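Local coordinates for PHD finger protein 14 (Danio rerio, PDB 7D86) that binds the histone H3 tail, preferentially unmodified, through its PZP zinc-finger module and represses PDGFRA expression, at residues C145-F157 / D179-R191. Numbering follows the deposited sequence.
Sequences CISCDAGMCRSFF and DPFFAYCKQHADR. With ZN (zinc ion), chain B; MG (magnesium ion), chain G.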
loop_
_atom_site.group_PDB
_atom_site.type_symbol
_atom_site.label_atom_id
_atom_site.label_comp_id
_atom_site.label_asym_id
_atom_site.label_seq_id
_atom_site.Cartn_x
_atom_site.Cartn_y
_atom_site.Cartn_z
ATOM N N CYS A 145 1.367 5.461 -11.292
ATOM C CA CYS A 145 0.370 4.412 -11.435
ATOM C C CYS A 145 1.044 3.072 -11.677
ATOM O O CYS A 145 2.147 3.002 -12.226
ATOM C CB CYS A 145 -0.581 4.710 -12.596
ATOM S SG CYS A 145 -1.758 6.031 -12.299
ATOM N N ILE A 146 0.357 2.005 -11.270
ATOM C CA ILE A 146 0.697 0.647 -11.678
ATOM C C ILE A 146 -0.364 0.206 -12.669
ATOM O O ILE A 146 -1.376 0.892 -12.855
ATOM C CB ILE A 146 0.762 -0.328 -10.492
ATOM C CG1 ILE A 146 -0.611 -0.391 -9.811
ATOM C CG2 ILE A 146 1.899 0.049 -9.537
ATOM C CD1 ILE A 146 -0.690 -1.382 -8.686
ATOM N N SER A 147 -0.168 -0.955 -13.276
ATOM C CA SER A 147 -1.117 -1.457 -14.253
ATOM C C SER A 147 -1.616 -2.836 -13.860
ATOM O O SER A 147 -1.032 -3.517 -13.012
ATOM C CB SER A 147 -0.512 -1.527 -15.648
ATOM O OG SER A 147 -1.413 -2.169 -16.535
ATOM N N CYS A 148 -2.705 -3.242 -14.514
ATOM C CA CYS A 148 -3.234 -4.583 -14.322
ATOM C C CYS A 148 -2.217 -5.605 -14.805
ATOM O O CYS A 148 -1.520 -5.390 -15.802
ATOM C CB CYS A 148 -4.559 -4.744 -15.079
ATOM S SG CYS A 148 -5.231 -6.428 -15.128
ATOM N N ASP A 149 -2.135 -6.731 -14.102
ATOM C CA ASP A 149 -1.131 -7.745 -14.395
ATOM C C ASP A 149 -1.672 -8.924 -15.196
ATOM O O ASP A 149 -0.937 -9.890 -15.421
ATOM C CB ASP A 149 -0.503 -8.245 -13.097
ATOM C CG ASP A 149 0.486 -7.251 -12.520
ATOM O OD1 ASP A 149 1.305 -6.716 -13.297
ATOM O OD2 ASP A 149 0.422 -6.981 -11.307
ATOM N N ALA A 150 -2.922 -8.871 -15.640
ATOM C CA ALA A 150 -3.497 -9.951 -16.431
ATOM C C ALA A 150 -3.130 -9.757 -17.895
ATOM O O ALA A 150 -3.235 -8.646 -18.428
ATOM C CB ALA A 150 -5.015 -10.000 -16.258
ATOM N N GLY A 151 -2.689 -10.840 -18.536
ATOM C CA GLY A 151 -2.258 -10.808 -19.920
ATOM C C GLY A 151 -1.427 -9.597 -20.287
ATOM O O GLY A 151 -0.397 -9.324 -19.663
ATOM N N MET A 152 -1.883 -8.855 -21.293
ATOM C CA MET A 152 -1.279 -7.590 -21.689
ATOM C C MET A 152 -2.211 -6.416 -21.401
ATOM O O MET A 152 -2.185 -5.405 -22.107
ATOM C CB MET A 152 -0.896 -7.623 -23.168
ATOM C CG MET A 152 0.127 -8.696 -23.517
ATOM S SD MET A 152 1.766 -8.345 -22.838
ATOM C CE MET A 152 1.973 -9.724 -21.717
ATOM N N CYS A 153 -3.047 -6.549 -20.371
ATOM C CA CYS A 153 -4.001 -5.502 -20.029
ATOM C C CYS A 153 -3.279 -4.222 -19.626
ATOM O O CYS A 153 -2.331 -4.244 -18.836
ATOM C CB CYS A 153 -4.913 -5.962 -18.891
ATOM S SG CYS A 153 -6.176 -4.753 -18.409
ATOM N N ARG A 154 -3.744 -3.097 -20.166
ATOM C CA ARG A 154 -3.161 -1.808 -19.825
ATOM C C ARG A 154 -4.188 -0.905 -19.148
ATOM O O ARG A 154 -4.599 0.110 -19.714
ATOM C CB ARG A 154 -2.585 -1.133 -21.077
ATOM C CG ARG A 154 -1.365 -1.825 -21.689
ATOM C CD ARG A 154 -0.126 -1.694 -20.811
ATOM N NE ARG A 154 -0.137 -2.647 -19.705
ATOM C CZ ARG A 154 0.699 -2.618 -18.677
ATOM N NH1 ARG A 154 0.600 -3.538 -17.725
ATOM N NH2 ARG A 154 1.634 -1.678 -18.602
ATOM N N SER A 155 -4.612 -1.273 -17.946
ATOM C CA SER A 155 -5.428 -0.415 -17.093
ATOM C C SER A 155 -4.544 0.122 -15.980
ATOM O O SER A 155 -3.891 -0.659 -15.287
ATOM C CB SER A 155 -6.604 -1.182 -16.484
ATOM O OG SER A 155 -7.539 -1.576 -17.476
ATOM N N PHE A 156 -4.533 1.442 -15.799
ATOM C CA PHE A 156 -3.623 2.086 -14.857
ATOM C C PHE A 156 -4.369 2.661 -13.659
ATOM O O PHE A 156 -5.474 3.200 -13.793
ATOM C CB PHE A 156 -2.826 3.195 -15.540
ATOM C CG PHE A 156 -1.970 2.705 -16.662
ATOM C CD1 PHE A 156 -0.847 1.933 -16.408
ATOM C CD2 PHE A 156 -2.294 2.994 -17.973
ATOM C CE1 PHE A 156 -0.057 1.458 -17.455
ATOM C CE2 PHE A 156 -1.508 2.527 -19.014
ATOM C CZ PHE A 156 -0.389 1.756 -18.751
ATOM N N PHE A 157 -3.736 2.574 -12.490
ATOM C CA PHE A 157 -4.321 3.105 -11.267
ATOM C C PHE A 157 -3.238 3.278 -10.211
ATOM O O PHE A 157 -2.222 2.583 -10.221
ATOM C CB PHE A 157 -5.437 2.196 -10.728
ATOM C CG PHE A 157 -5.272 0.743 -11.092
ATOM C CD1 PHE A 157 -4.264 -0.020 -10.528
ATOM C CD2 PHE A 157 -6.147 0.138 -11.986
ATOM C CE1 PHE A 157 -4.112 -1.366 -10.870
ATOM C CE2 PHE A 157 -6.004 -1.206 -12.323
ATOM C CZ PHE A 157 -4.986 -1.954 -11.759
ATOM N N ASP A 179 8.302 -12.008 -7.852
ATOM C CA ASP A 179 7.622 -10.806 -7.384
ATOM C C ASP A 179 6.213 -11.229 -6.991
ATOM O O ASP A 179 5.344 -11.361 -7.866
ATOM C CB ASP A 179 7.589 -9.731 -8.482
ATOM C CG ASP A 179 6.939 -8.390 -8.038
ATOM O OD1 ASP A 179 6.567 -8.189 -6.865
ATOM O OD2 ASP A 179 6.796 -7.511 -8.909
ATOM N N PRO A 180 5.936 -11.483 -5.710
ATOM C CA PRO A 180 4.618 -12.003 -5.328
ATOM C C PRO A 180 3.507 -10.967 -5.341
ATOM O O PRO A 180 2.340 -11.335 -5.166
ATOM C CB PRO A 180 4.861 -12.529 -3.904
ATOM C CG PRO A 180 5.956 -11.665 -3.376
ATOM C CD PRO A 180 6.834 -11.321 -4.554
ATOM N N PHE A 181 3.808 -9.690 -5.542
ATOM C CA PHE A 181 2.799 -8.645 -5.458
ATOM C C PHE A 181 2.261 -8.338 -6.849
ATOM O O PHE A 181 3.012 -7.911 -7.727
ATOM C CB PHE A 181 3.383 -7.393 -4.809
ATOM C CG PHE A 181 3.845 -7.620 -3.407
ATOM C CD1 PHE A 181 2.936 -7.661 -2.365
ATOM C CD2 PHE A 181 5.189 -7.807 -3.127
ATOM C CE1 PHE A 181 3.361 -7.875 -1.063
ATOM C CE2 PHE A 181 5.618 -8.029 -1.835
ATOM C CZ PHE A 181 4.693 -8.062 -0.797
ATOM N N PHE A 182 0.961 -8.544 -7.047
ATOM C CA PHE A 182 0.361 -8.270 -8.341
ATOM C C PHE A 182 -1.008 -7.635 -8.149
ATOM O O PHE A 182 -1.596 -7.673 -7.063
ATOM C CB PHE A 182 0.264 -9.548 -9.197
ATOM C CG PHE A 182 -0.552 -10.634 -8.569
ATOM C CD1 PHE A 182 0.004 -11.485 -7.627
ATOM C CD2 PHE A 182 -1.877 -10.817 -8.933
ATOM C CE1 PHE A 182 -0.748 -12.492 -7.050
ATOM C CE2 PHE A 182 -2.633 -11.825 -8.362
ATOM C CZ PHE A 182 -2.070 -12.662 -7.421
ATOM N N ALA A 183 -1.502 -7.034 -9.225
ATOM C CA ALA A 183 -2.777 -6.341 -9.210
ATOM C C ALA A 183 -3.522 -6.584 -10.515
ATOM O O ALA A 183 -2.919 -6.634 -11.588
ATOM C CB ALA A 183 -2.592 -4.839 -9.013
ATOM N N TYR A 184 -4.845 -6.688 -10.408
ATOM C CA TYR A 184 -5.734 -6.883 -11.548
ATOM C C TYR A 184 -6.769 -5.771 -11.584
ATOM O O TYR A 184 -7.284 -5.356 -10.539
ATOM C CB TYR A 184 -6.471 -8.223 -11.481
ATOM C CG TYR A 184 -5.625 -9.466 -11.624
ATOM C CD1 TYR A 184 -4.563 -9.524 -12.515
ATOM C CD2 TYR A 184 -5.909 -10.596 -10.870
ATOM C CE1 TYR A 184 -3.799 -10.682 -12.645
ATOM C CE2 TYR A 184 -5.165 -11.746 -10.987
ATOM C CZ TYR A 184 -4.109 -11.785 -11.871
ATOM O OH TYR A 184 -3.375 -12.936 -11.957
ATOM N N CYS A 185 -7.103 -5.309 -12.785
ATOM C CA CYS A 185 -8.201 -4.358 -12.871
ATOM C C CYS A 185 -9.508 -5.058 -12.492
ATOM O O CYS A 185 -9.558 -6.279 -12.307
ATOM C CB CYS A 185 -8.296 -3.769 -14.277
ATOM S SG CYS A 185 -8.824 -4.985 -15.514
ATOM N N LYS A 186 -10.584 -4.276 -12.391
ATOM C CA LYS A 186 -11.871 -4.853 -11.998
ATOM C C LYS A 186 -12.336 -5.922 -12.981
ATOM O O LYS A 186 -12.978 -6.899 -12.582
ATOM C CB LYS A 186 -12.934 -3.765 -11.887
ATOM C CG LYS A 186 -12.690 -2.739 -10.788
ATOM C CD LYS A 186 -13.831 -1.738 -10.748
ATOM C CE LYS A 186 -13.513 -0.570 -9.829
ATOM N NZ LYS A 186 -14.607 0.441 -9.815
ATOM N N GLN A 187 -12.032 -5.755 -14.264
ATOM C CA GLN A 187 -12.505 -6.741 -15.232
ATOM C C GLN A 187 -11.806 -8.084 -15.059
ATOM O O GLN A 187 -12.397 -9.128 -15.353
ATOM C CB GLN A 187 -12.312 -6.223 -16.654
ATOM C CG GLN A 187 -13.018 -7.059 -17.704
ATOM C CD GLN A 187 -12.794 -6.539 -19.110
ATOM O OE1 GLN A 187 -11.957 -5.663 -19.338
ATOM N NE2 GLN A 187 -13.542 -7.077 -20.063
ATOM N N HIS A 188 -10.577 -8.087 -14.550
ATOM C CA HIS A 188 -9.766 -9.295 -14.504
ATOM C C HIS A 188 -9.548 -9.840 -13.100
ATOM O O HIS A 188 -8.859 -10.853 -12.945
ATOM C CB HIS A 188 -8.418 -9.023 -15.181
ATOM C CG HIS A 188 -8.543 -8.713 -16.643
ATOM N ND1 HIS A 188 -7.909 -7.644 -17.238
ATOM C CD2 HIS A 188 -9.240 -9.332 -17.628
ATOM C CE1 HIS A 188 -8.207 -7.615 -18.524
ATOM N NE2 HIS A 188 -9.010 -8.632 -18.788
ATOM N N ALA A 189 -10.118 -9.210 -12.082
ATOM C CA ALA A 189 -9.834 -9.584 -10.706
ATOM C C ALA A 189 -10.621 -10.825 -10.290
ATOM O O ALA A 189 -11.666 -11.149 -10.848
ATOM C CB ALA A 189 -10.175 -8.439 -9.759
ATOM N N ASP A 190 -10.092 -11.517 -9.284
ATOM C CA ASP A 190 -10.833 -12.557 -8.588
ATOM C C ASP A 190 -11.972 -11.909 -7.809
ATOM O O ASP A 190 -11.725 -11.102 -6.905
ATOM C CB ASP A 190 -9.893 -13.313 -7.653
ATOM C CG ASP A 190 -10.544 -14.515 -6.999
ATOM O OD1 ASP A 190 -11.513 -14.335 -6.234
ATOM O OD2 ASP A 190 -10.080 -15.644 -7.256
ATOM N N ARG A 191 -13.216 -12.258 -8.147
ATOM C CA ARG A 191 -14.352 -11.561 -7.538
ATOM C C ARG A 191 -14.432 -11.818 -6.035
ATOM O O ARG A 191 -14.774 -10.912 -5.258
ATOM C CB ARG A 191 -15.662 -11.968 -8.213
ATOM C CG ARG A 191 -16.810 -10.997 -7.936
ATOM C CD ARG A 191 -18.132 -11.455 -8.566
ATOM N NE ARG A 191 -17.963 -11.773 -9.983
ATOM C CZ ARG A 191 -18.155 -10.908 -10.975
ATOM N NH1 ARG A 191 -18.525 -9.666 -10.707
ATOM N NH2 ARG A 191 -17.979 -11.286 -12.235
HETATM ZN ZN ZN B . -6.971 -5.922 -16.582
HETATM MG MG MG G . 6.430 -5.723 -8.199
HETATM O O HOH W 1 3.101 -6.841 -10.942
HETATM O O HOH W 2 4.365 -5.946 -8.321
HETATM O O HOH W 3 6.415 -6.053 -6.194
HETATM O O HOH W 4 8.483 -5.384 -8.344
HETATM O O HOH W 5 6.387 -3.703 -7.727
#
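Ile146 starts the contact by bringing CD1 alongside CB of Ala183, 4.0 Å away, where Leu168 of the neighbouring strand touches both residues. Cys148 then turns its SG, anti to the backbone N (chi1 172°), onto the zinc ion. The same sulfur accepts two nearly straight N-H bonds, from Cys185 N at 3.2 Å and from Ala150 N within its own segment, which probably temper the charge of the thiolate; it also lies at the edges of the Tyr184 and His188 rings. Asp149 grips both backbone polar atoms of Ala183: Asp149 N donates to Ala183 O at 2.6 Å, and Ala183 N donates to Asp149 OD2 at 2.8 Å on its anti side, an oxygen which a water also grips. Ala150 lays CB against His188 CB and, at 3.8 Å, against Tyr184 CD1, the ring edge running along the Asp149-Ala150 peptide. The type II' turn from Ala150 to Cys153 brings Cys153 SG to the metal, at the edge of the His188 ring, whose ND1 binds the zinc ion at 2.1 Å. Ser155 CB packs on Cys185 CB. Phe157 closes the contact, with CE2 4.0 Å from Cys185 CB and its CE1 side facing Ala183 CB, while Cys131, a ligand of the other zinc ion of this finger, also touches the ring. An alanine in place of Phe157 would probably leave a gap beside Cys185 and Ala183 and deprive the two zinc sites of the ring packed between them. Cys148, Cys153, Cys185 and His188 thus complete the second zinc site of PHD-type finger 2, part of the cross-braced zinc pairing characteristic of PHD fingers.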